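RNA-dependent RNA polymerase (Toscana virus, PDB 6QW0) probably cleaves capped host RNAs with its manganese-dependent cap-snatching endonuclease domain, giving primers for viral transcription. Local coordinates at residues V127-T132 with Y166-H171; I49-L54 with I63-S68; T121-V126 with I160-L165. All coordinates share one frame; numbering follows the deposited sequence. Where two conformers were deposited one is given.

Overall arrangement
From the N terminus, contact 2 comes first. It closes the loop between strands 46-49 and 66-68 of the small three-stranded antiparallel sheet. The centre of contact 2 lies about 21 Å from that of the chain. Contacts 3 and 1 follow, both on strands 124-131 and 163-171 of the mixed main sheet. Contact 3 pairs the early parts of these strands and contact 1 the later parts. Their segments alternate along the chain, so the two contacts cross. Both span helix 136-157, and they meet where Tyr166 N probably bonds to Val126 O at 2.8 Å. Contact 1 supplies Glu128 and Phe129 to the metal site. Contact 2 touches neither; its centre lies about 23 Å from contact 1's.

Contact 1: residues V127-T132 with Y166-H171; sequences VEFTTT and YIIAVH. With MN3 (manganese (III) ion), chain C; SO4 (sulfate ion), chain G.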
loop_
_atom_site.group_PDB
_atom_site.type_symbol
_atom_site.label_atom_id
_atom_site.label_comp_id
_atom_site.label_asym_id
_atom_site.label_seq_id
_atom_site.Cartn_x
_atom_site.Cartn_y
_atom_site.Cartn_z
ATOM N N VAL A 127 -3.152 -6.838 0.666
ATOM C CA VAL A 127 -3.064 -5.513 0.051
ATOM C C VAL A 127 -1.624 -5.278 -0.386
ATOM O O VAL A 127 -0.692 -5.502 0.391
ATOM C CB VAL A 127 -3.525 -4.394 1.007
ATOM C CG1 VAL A 127 -3.540 -3.056 0.273
ATOM C CG2 VAL A 127 -4.910 -4.691 1.575
ATOM N N GLU A 128 -1.438 -4.836 -1.630
ATOM C CA GLU A 128 -0.100 -4.550 -2.129
ATOM C C GLU A 128 -0.067 -3.139 -2.690
ATOM O O GLU A 128 -0.972 -2.748 -3.441
ATOM C CB GLU A 128 0.342 -5.556 -3.192
ATOM C CG GLU A 128 1.706 -5.255 -3.785
ATOM C CD GLU A 128 2.853 -5.332 -2.778
ATOM O OE1 GLU A 128 2.737 -5.970 -1.709
ATOM O OE2 GLU A 128 3.904 -4.746 -3.072
ATOM N N PHE A 129 0.970 -2.386 -2.306
ATOM C CA PHE A 129 1.200 -1.018 -2.756
ATOM C C PHE A 129 2.289 -1.001 -3.822
ATOM O O PHE A 129 3.241 -1.779 -3.769
ATOM C CB PHE A 129 1.663 -0.102 -1.610
ATOM C CG PHE A 129 0.851 -0.185 -0.338
ATOM C CD1 PHE A 129 -0.533 -0.149 -0.341
ATOM C CD2 PHE A 129 1.510 -0.229 0.884
ATOM C CE1 PHE A 129 -1.245 -0.206 0.864
ATOM C CE2 PHE A 129 0.803 -0.282 2.081
ATOM C CZ PHE A 129 -0.569 -0.271 2.065
ATOM N N THR A 130 2.182 -0.073 -4.768
ATOM C CA THR A 130 3.253 0.063 -5.744
ATOM C C THR A 130 3.202 1.477 -6.309
ATOM O O THR A 130 2.229 2.209 -6.109
ATOM C CB THR A 130 3.154 -1.021 -6.836
ATOM O OG1 THR A 130 4.347 -1.039 -7.641
ATOM C CG2 THR A 130 1.946 -0.803 -7.719
ATOM N N THR A 131 4.305 1.882 -6.938
ATOM C CA THR A 131 4.446 3.221 -7.502
ATOM C C THR A 131 4.906 3.105 -8.948
ATOM O O THR A 131 5.369 2.053 -9.392
ATOM C CB THR A 131 5.467 4.069 -6.729
ATOM O OG1 THR A 131 6.779 3.529 -6.944
ATOM C CG2 THR A 131 5.175 4.064 -5.233
ATOM N N THR A 132 4.797 4.215 -9.677
ATOM C CA THR A 132 5.387 4.305 -11.004
ATOM C C THR A 132 5.793 5.749 -11.250
ATOM O O THR A 132 5.120 6.672 -10.791
ATOM C CB THR A 132 4.431 3.840 -12.112
ATOM O OG1 THR A 132 5.096 3.955 -13.376
ATOM C CG2 THR A 132 3.163 4.682 -12.144
ATOM N N TYR A 166 -6.201 -6.848 -2.959
ATOM C CA TYR A 166 -6.351 -5.434 -3.291
ATOM C C TYR A 166 -4.998 -4.837 -3.653
ATOM O O TYR A 166 -3.976 -5.178 -3.048
ATOM C CB TYR A 166 -6.957 -4.640 -2.125
ATOM C CG TYR A 166 -8.434 -4.870 -1.910
ATOM C CD1 TYR A 166 -9.377 -4.378 -2.821
ATOM C CD2 TYR A 166 -8.888 -5.601 -0.803
ATOM C CE1 TYR A 166 -10.734 -4.576 -2.624
ATOM C CE2 TYR A 166 -10.241 -5.815 -0.599
ATOM C CZ TYR A 166 -11.156 -5.318 -1.519
ATOM O OH TYR A 166 -12.504 -5.515 -1.322
ATOM N N ILE A 167 -5.011 -3.911 -4.615
ATOM C CA ILE A 167 -3.806 -3.250 -5.117
ATOM C C ILE A 167 -4.031 -1.751 -5.082
ATOM O O ILE A 167 -5.129 -1.290 -5.400
ATOM C CB ILE A 167 -3.480 -3.661 -6.568
ATOM C CG1 ILE A 167 -3.510 -5.185 -6.737
ATOM C CG2 ILE A 167 -2.149 -3.071 -7.006
ATOM C CD1 ILE A 167 -2.394 -5.933 -6.031
ATOM N N ILE A 168 -2.997 -0.993 -4.711
ATOM C CA ILE A 168 -2.968 0.455 -4.934
ATOM C C ILE A 168 -1.696 0.787 -5.707
ATOM O O ILE A 168 -0.589 0.580 -5.191
ATOM C CB ILE A 168 -3.006 1.267 -3.622
ATOM C CG1 ILE A 168 -4.128 0.779 -2.701
ATOM C CG2 ILE A 168 -3.190 2.743 -3.933
ATOM C CD1 ILE A 168 -4.131 1.474 -1.335
ATOM N N ALA A 169 -1.850 1.326 -6.922
ATOM C CA ALA A 169 -0.724 1.773 -7.748
ATOM C C ALA A 169 -0.811 3.284 -7.945
ATOM O O ALA A 169 -1.788 3.774 -8.517
ATOM C CB ALA A 169 -0.729 1.073 -9.110
ATOM N N VAL A 170 0.207 4.031 -7.472
ATOM C CA VAL A 170 0.175 5.492 -7.545
ATOM C C VAL A 170 1.032 5.973 -8.709
ATOM O O VAL A 170 2.078 5.390 -9.014
ATOM C CB VAL A 170 0.637 6.132 -6.215
ATOM C CG1 VAL A 170 2.086 5.793 -5.935
ATOM C CG2 VAL A 170 0.418 7.647 -6.241
ATOM N N HIS A 171 0.565 7.026 -9.380
ATOM C CA HIS A 171 1.363 7.793 -10.327
ATOM C C HIS A 171 1.196 9.276 -9.999
ATOM O O HIS A 171 0.441 9.657 -9.102
ATOM C CB HIS A 171 0.982 7.459 -11.780
ATOM C CG HIS A 171 -0.446 7.744 -12.122
ATOM N ND1 HIS A 171 -0.840 8.891 -12.782
ATOM C CD2 HIS A 171 -1.577 7.024 -11.912
ATOM C CE1 HIS A 171 -2.150 8.873 -12.950
ATOM N NE2 HIS A 171 -2.621 7.749 -12.433
HETATM MN MN MN3 C . 4.654 -2.779 -2.299
HETATM S S SO4 G . 7.536 -0.082 -6.075
HETATM O O1 SO4 G . 7.154 1.190 -5.477
HETATM O O2 SO4 G . 8.699 -0.598 -5.363
HETATM O O3 SO4 G . 6.444 -1.058 -5.999
HETATM O O4 SO4 G . 7.882 0.147 -7.473
HETATM O O HOH W 1 6.671 -3.751 -1.534
HETATM O O HOH W 2 6.247 -2.886 -4.038
#
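Val127 and Tyr166 pair on neighbouring parallel strands, with CG2 of Val127 4.2 Å from CB of Tyr166. The tyrosine ring leads away and meets the ring of His19. Glu128 reaches two residues of the other strand: its N donates to Tyr166 O, and its O accepts from Ile168 N. On the face opposite Val127, CB of Glu128 touches CD1 of Ile167. CG of Glu128 is anti to the backbone N (chi1 177°), and a bend at chi2 follows. The carboxylate leads away from the second strand, and OE2 binds manganese at 2.2 Å. Phe129 gives the same ion its backbone O, at 2.3 Å. His79 NE2, Asp114 OD2 and two waters complete six ligands. The Phe129 ring lies on the other face, beside Ile168, with CE1 4.0 Å from CD1 of Ile168. Phe83 stacks on this ring. Thr130 repeats the ladder, N to Ile168 O and O from Val170 N. Its CG2 packs 3.6 Å from CB of Ala169, while OG1 donates to sulfate O3 at 2.7 Å. The sulfate probably comes from the crystallisation liquor. A metal-bound water donates to the same sulfate oxygen. Thr131 turns CG2 to CG1 of Val170, under helix 183-203, and gives its OG1 proton to sulfate O1 at 2.8 Å. Thr132 N makes a weak bond to Val170 O, and its CG2 touches CB of His171. A central parallel pair in a beta-alpha-beta unit, with an acidic side chain and the next carbonyl on one metal, is characteristic of the PD-(D/E)XK nuclease fold.

Contact 2: residues I49-L54 with I63-S68; sequences IATSEL and IQPFES
Ile49 and Pro65 bring their backbones together, CA to CA 4.6 Å, and Ile49 N donates to Pro65 O at 2.7 Å.

CB of Ile49 is directed toward the other segment. The side chain crosses that of Ile63 at about a right angle, with CD1 of Ile49 4.0 Å from CG2 of Ile63. CG2 of Ile49 lies equally near the same methyl, so both branches of Ile49 rest on it. CD1 of Ile49 also touches the backbone, 3.8 Å from Gln64 O. Further along, CD1 of Ile49 comes to 4.4 Å from CG of Glu67. Phe81 of helix 77-82 packs on Ile49, Ile63 and Glu67.

This is the end of an antiparallel strand pair, where strand 46-49 meets strand 66-68 in a three-stranded sheet. Glu67 continues the pairing through a backbone bond with Ile47, and strand 36-39 lies on the far side of strand 46-49. At the end of the pair, the N-H of Ile49 points straight at Pro65 O (179°), although the donor is tilted 22° from the carbonyl plane. Past this bond the chains diverge. Ala50 is the centre of an inverse gamma turn, closed by a weak bond from Thr51 N to Ile49 O, and a short 3-10 segment follows at 51-53.

Thr51 packs on the loop that leads into strand 66-68. Its CG2 is anti to the carbonyl carbon and meets Ile63 O at 3.4 Å. Its OG1 (chi1 53°) lies between the backbone N and the carbonyl carbon, 3.7 Å from CB of Pro65. Ile63 also reaches helix 183-203, where it touches Phe191, Arg192 and Leu195.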
loop_
_atom_site.group_PDB
_atom_site.type_symbol
_atom_site.label_atom_id
_atom_site.label_comp_id
_atom_site.label_asym_id
_atom_site.label_seq_id
_atom_site.Cartn_x
_atom_site.Cartn_y
_atom_site.Cartn_z
ATOM N N ILE A 49 10.075 18.102 8.232
ATOM C CA ILE A 49 9.039 18.509 7.287
ATOM C C ILE A 49 8.180 19.574 7.950
ATOM O O ILE A 49 7.737 19.404 9.092
ATOM C CB ILE A 49 8.194 17.308 6.824
ATOM C CG1 ILE A 49 9.091 16.301 6.100
ATOM C CG2 ILE A 49 7.042 17.788 5.935
ATOM C CD1 ILE A 49 8.446 14.968 5.842
ATOM N N ALA A 50 7.967 20.692 7.247
ATOM C CA ALA A 50 7.302 21.855 7.839
ATOM C C ALA A 50 5.784 21.679 7.795
ATOM O O ALA A 50 5.051 22.362 7.076
ATOM C CB ALA A 50 7.739 23.129 7.124
ATOM N N THR A 51 5.295 20.734 8.600
ATOM C CA THR A 51 3.863 20.461 8.609
ATOM C C THR A 51 3.048 21.658 9.095
ATOM O O THR A 51 1.841 21.724 8.834
ATOM C CB THR A 51 3.577 19.219 9.468
ATOM O OG1 THR A 51 4.160 19.390 10.763
ATOM C CG2 THR A 51 4.188 17.974 8.823
ATOM N N SER A 52 3.683 22.620 9.773
ATOM C CA SER A 52 2.978 23.836 10.160
ATOM C C SER A 52 2.487 24.633 8.959
ATOM O O SER A 52 1.558 25.432 9.102
ATOM C CB SER A 52 3.880 24.722 11.023
ATOM O OG SER A 52 5.037 25.134 10.310
ATOM N N GLU A 53 3.087 24.440 7.787
ATOM C CA GLU A 53 2.685 25.204 6.608
ATOM C C GLU A 53 1.363 24.746 6.010
ATOM O O GLU A 53 0.795 25.466 5.182
ATOM C CB GLU A 53 3.777 25.133 5.537
ATOM C CG GLU A 53 5.076 25.809 5.930
ATOM C CD GLU A 53 6.155 25.679 4.876
ATOM O OE1 GLU A 53 6.147 24.665 4.139
ATOM O OE2 GLU A 53 7.018 26.583 4.791
ATOM N N LEU A 54 0.857 23.583 6.397
ATOM C CA LEU A 54 -0.352 23.051 5.792
ATOM C C LEU A 54 -1.592 23.545 6.529
ATOM O O LEU A 54 -1.591 23.678 7.756
ATOM C CB LEU A 54 -0.293 21.525 5.777
ATOM C CG LEU A 54 1.038 21.016 5.212
ATOM C CD1 LEU A 54 0.996 19.519 4.989
ATOM C CD2 LEU A 54 1.417 21.734 3.903
ATOM N N ILE A 63 0.953 13.668 7.148
ATOM C CA ILE A 63 2.413 13.674 7.150
ATOM C C ILE A 63 2.914 14.100 8.523
ATOM O O ILE A 63 2.464 15.111 9.073
ATOM C CB ILE A 63 2.948 14.611 6.052
ATOM C CG1 ILE A 63 2.518 14.097 4.671
ATOM C CG2 ILE A 63 4.463 14.729 6.144
ATOM C CD1 ILE A 63 2.618 15.169 3.590
ATOM N N GLN A 64 3.861 13.363 9.052
ATOM C CA GLN A 64 4.512 13.640 10.322
ATOM C C GLN A 64 5.740 14.525 10.108
ATOM O O GLN A 64 6.385 14.461 9.054
ATOM C CB GLN A 64 4.921 12.336 10.998
ATOM C CG GLN A 64 3.741 11.409 11.279
ATOM C CD GLN A 64 2.581 12.127 11.940
ATOM O OE1 GLN A 64 2.691 12.590 13.077
ATOM N NE2 GLN A 64 1.462 12.236 11.228
ATOM N N PRO A 65 6.097 15.345 11.101
ATOM C CA PRO A 65 7.148 16.358 10.878
ATOM C C PRO A 65 8.567 15.828 10.813
ATOM O O PRO A 65 9.426 16.536 10.274
ATOM C CB PRO A 65 6.979 17.305 12.067
ATOM C CG PRO A 65 6.240 16.505 13.098
ATOM C CD PRO A 65 5.307 15.643 12.306
ATOM N N PHE A 66 8.875 14.648 11.354
ATOM C CA PHE A 66 10.266 14.223 11.461
ATOM C C PHE A 66 10.443 12.786 10.998
ATOM O O PHE A 66 9.685 11.900 11.404
ATOM C CB PHE A 66 10.766 14.368 12.898
ATOM C CG PHE A 66 10.766 15.773 13.371
ATOM C CD1 PHE A 66 11.759 16.647 12.970
ATOM C CD2 PHE A 66 9.748 16.238 14.179
ATOM C CE1 PHE A 66 11.749 17.959 13.394
ATOM C CE2 PHE A 66 9.727 17.547 14.601
ATOM C CZ PHE A 66 10.726 18.412 14.207
ATOM N N GLU A 67 11.473 12.559 10.186
ATOM C CA GLU A 67 11.744 11.247 9.620
ATOM C C GLU A 67 13.226 10.921 9.716
ATOM O O GLU A 67 14.082 11.793 9.536
ATOM C CB GLU A 67 11.302 11.166 8.154
ATOM C CG GLU A 67 9.805 11.369 7.904
ATOM C CD GLU A 67 8.945 10.226 8.417
ATOM O OE1 GLU A 67 9.500 9.237 8.945
ATOM O OE2 GLU A 67 7.705 10.313 8.278
ATOM N N SER A 68 13.517 9.657 10.005
ATOM C CA SER A 68 14.851 9.090 9.883
ATOM C C SER A 68 14.871 8.136 8.695
ATOM O O SER A 68 13.927 7.368 8.490
ATOM C CB SER A 68 15.261 8.338 11.155
ATOM O OG SER A 68 15.714 9.227 12.162
#

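Contact 3: residues T121-V126 with I160-L165; sequences TGHVYV and IKPISL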
loop_
_atom_site.group_PDB
_atom_site.type_symbol
_atom_site.label_atom_id
_atom_site.label_comp_id
_atom_site.label_asym_id
_atom_site.label_seq_id
_atom_site.Cartn_x
_atom_site.Cartn_y
_atom_site.Cartn_z
ATOM N N THR A 121 -14.451 -12.796 11.315
ATOM C CA THR A 121 -15.357 -13.590 10.498
ATOM C C THR A 121 -14.606 -14.627 9.674
ATOM O O THR A 121 -15.209 -15.600 9.207
ATOM C CB THR A 121 -16.190 -12.644 9.624
ATOM O OG1 THR A 121 -17.072 -11.900 10.471
ATOM C CG2 THR A 121 -17.026 -13.399 8.601
ATOM N N GLY A 122 -13.295 -14.471 9.527
ATOM C CA GLY A 122 -12.481 -15.465 8.864
ATOM C C GLY A 122 -12.104 -15.154 7.435
ATOM O O GLY A 122 -11.712 -16.071 6.708
ATOM N N HIS A 123 -12.252 -13.912 7.000
ATOM C CA HIS A 123 -11.724 -13.501 5.714
ATOM C C HIS A 123 -10.308 -12.973 5.900
ATOM O O HIS A 123 -9.937 -12.504 6.980
ATOM C CB HIS A 123 -12.608 -12.423 5.080
ATOM C CG HIS A 123 -13.930 -12.930 4.581
ATOM N ND1 HIS A 123 -15.074 -12.903 5.349
ATOM C CD2 HIS A 123 -14.293 -13.456 3.386
ATOM C CE1 HIS A 123 -16.082 -13.404 4.655
ATOM N NE2 HIS A 123 -15.633 -13.755 3.464
ATOM N N VAL A 124 -9.512 -13.061 4.839
ATOM C CA VAL A 124 -8.161 -12.512 4.833
ATOM C C VAL A 124 -8.049 -11.524 3.683
ATOM O O VAL A 124 -8.435 -11.831 2.552
ATOM C CB VAL A 124 -7.094 -13.610 4.706
ATOM C CG1 VAL A 124 -5.710 -12.972 4.622
ATOM C CG2 VAL A 124 -7.184 -14.580 5.900
ATOM N N TYR A 125 -7.542 -10.333 3.974
ATOM C CA TYR A 125 -7.394 -9.294 2.967
ATOM C C TYR A 125 -5.908 -9.086 2.714
ATOM O O TYR A 125 -5.142 -8.838 3.650
ATOM C CB TYR A 125 -8.095 -8.008 3.414
ATOM C CG TYR A 125 -9.577 -8.226 3.639
ATOM C CD1 TYR A 125 -10.485 -8.105 2.596
ATOM C CD2 TYR A 125 -10.062 -8.621 4.886
ATOM C CE1 TYR A 125 -11.844 -8.337 2.799
ATOM C CE2 TYR A 125 -11.411 -8.863 5.091
ATOM C CZ TYR A 125 -12.296 -8.714 4.047
ATOM O OH TYR A 125 -13.635 -8.950 4.262
ATOM N N VAL A 126 -5.496 -9.227 1.456
ATOM C CA VAL A 126 -4.103 -9.047 1.059
ATOM C C VAL A 126 -4.032 -7.757 0.253
ATOM O O VAL A 126 -4.789 -7.581 -0.707
ATOM C CB VAL A 126 -3.587 -10.253 0.252
ATOM C CG1 VAL A 126 -2.193 -9.995 -0.287
ATOM C CG2 VAL A 126 -3.612 -11.533 1.116
ATOM N N ILE A 160 -7.885 -22.251 2.433
ATOM C CA ILE A 160 -7.841 -22.277 3.893
ATOM C C ILE A 160 -8.803 -21.245 4.458
ATOM O O ILE A 160 -9.683 -21.577 5.259
ATOM C CB ILE A 160 -6.412 -22.037 4.390
ATOM C CG1 ILE A 160 -5.484 -23.121 3.847
ATOM C CG2 ILE A 160 -6.371 -21.985 5.927
ATOM C CD1 ILE A 160 -4.066 -22.907 4.234
ATOM N N LYS A 161 -8.645 -19.980 4.041
ATOM C CA LYS A 161 -9.550 -18.908 4.399
ATOM C C LYS A 161 -9.747 -18.088 3.136
ATOM O O LYS A 161 -8.784 -17.885 2.387
ATOM C CB LYS A 161 -9.007 -17.996 5.511
ATOM C CG LYS A 161 -8.720 -18.719 6.820
ATOM C CD LYS A 161 -7.903 -17.845 7.766
ATOM C CE LYS A 161 -7.534 -18.616 9.028
ATOM N NZ LYS A 161 -6.241 -18.148 9.609
ATOM N N PRO A 162 -10.954 -17.584 2.892
ATOM C CA PRO A 162 -11.169 -16.748 1.703
ATOM C C PRO A 162 -10.284 -15.511 1.742
ATOM O O PRO A 162 -10.068 -14.906 2.794
ATOM C CB PRO A 162 -12.657 -16.389 1.783
ATOM C CG PRO A 162 -13.013 -16.568 3.206
ATOM C CD PRO A 162 -12.158 -17.670 3.734
ATOM N N ILE A 163 -9.754 -15.155 0.576
ATOM C CA ILE A 163 -8.876 -13.998 0.433
ATOM C C ILE A 163 -9.495 -13.030 -0.569
ATOM O O ILE A 163 -10.017 -13.453 -1.604
ATOM C CB ILE A 163 -7.464 -14.427 -0.029
ATOM C CG1 ILE A 163 -6.756 -15.245 1.051
ATOM C CG2 ILE A 163 -6.611 -13.191 -0.441
ATOM C CD1 ILE A 163 -5.447 -15.878 0.569
ATOM N N SER A 164 -9.404 -11.731 -0.281
ATOM C CA SER A 164 -9.633 -10.696 -1.284
ATOM C C SER A 164 -8.309 -9.984 -1.513
ATOM O O SER A 164 -7.628 -9.634 -0.541
ATOM C CB SER A 164 -10.716 -9.711 -0.834
ATOM O OG SER A 164 -11.975 -10.358 -0.735
ATOM N N LEU A 165 -7.928 -9.803 -2.783
ATOM C CA LEU A 165 -6.628 -9.239 -3.140
ATOM C C LEU A 165 -6.826 -7.813 -3.639
ATOM O O LEU A 165 -7.512 -7.599 -4.644
ATOM C CB LEU A 165 -5.934 -10.077 -4.215
ATOM C CG LEU A 165 -4.633 -9.531 -4.812
ATOM C CD1 LEU A 165 -3.560 -9.343 -3.739
ATOM C CD2 LEU A 165 -4.127 -10.469 -5.912
#
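Val124 and Ile163 begin the parallel pairing of the two strands in a beta-alpha-beta unit, joined by helix 136-157. Three backbone bonds cross. Val124 N donates to Pro162 O at 2.8 Å. Ser164 N donates to Val124 O, and Val126 N to Ser164 O. All three donors lie nearly along the C=O axis. Val126 O is met by Tyr166 N, which continues the ladder. Other backbone groups find partners on strand 115-118, where Tyr125 bonds with Ile117, and at strand 16-17, where Ile163 bonds with Thr17 and with Ala15 just before the strand. Leu165 O accepts from Asn178 ND2. His123 N bonds to Thr119 OG1. Lys161 passes Val124, its CD 3.8 Å from CG2 of Val124, and its NZ forms a salt bridge with Glu118 OE2. The side chains of Val124, Val126, Ile163 and Leu165 make the apolar face. CG2 of Val126 meets CG2 of Ile163 at 3.8 Å, and CG1 of Val126 meets CD1 of Leu165. Helix 94-98 covers this face with Phe94 and Phe98. On the other face, CD1 of Tyr125 touches CB of Ser164. Before the strands begin, Gly122 O lies 3.4 Å from CD of Pro162.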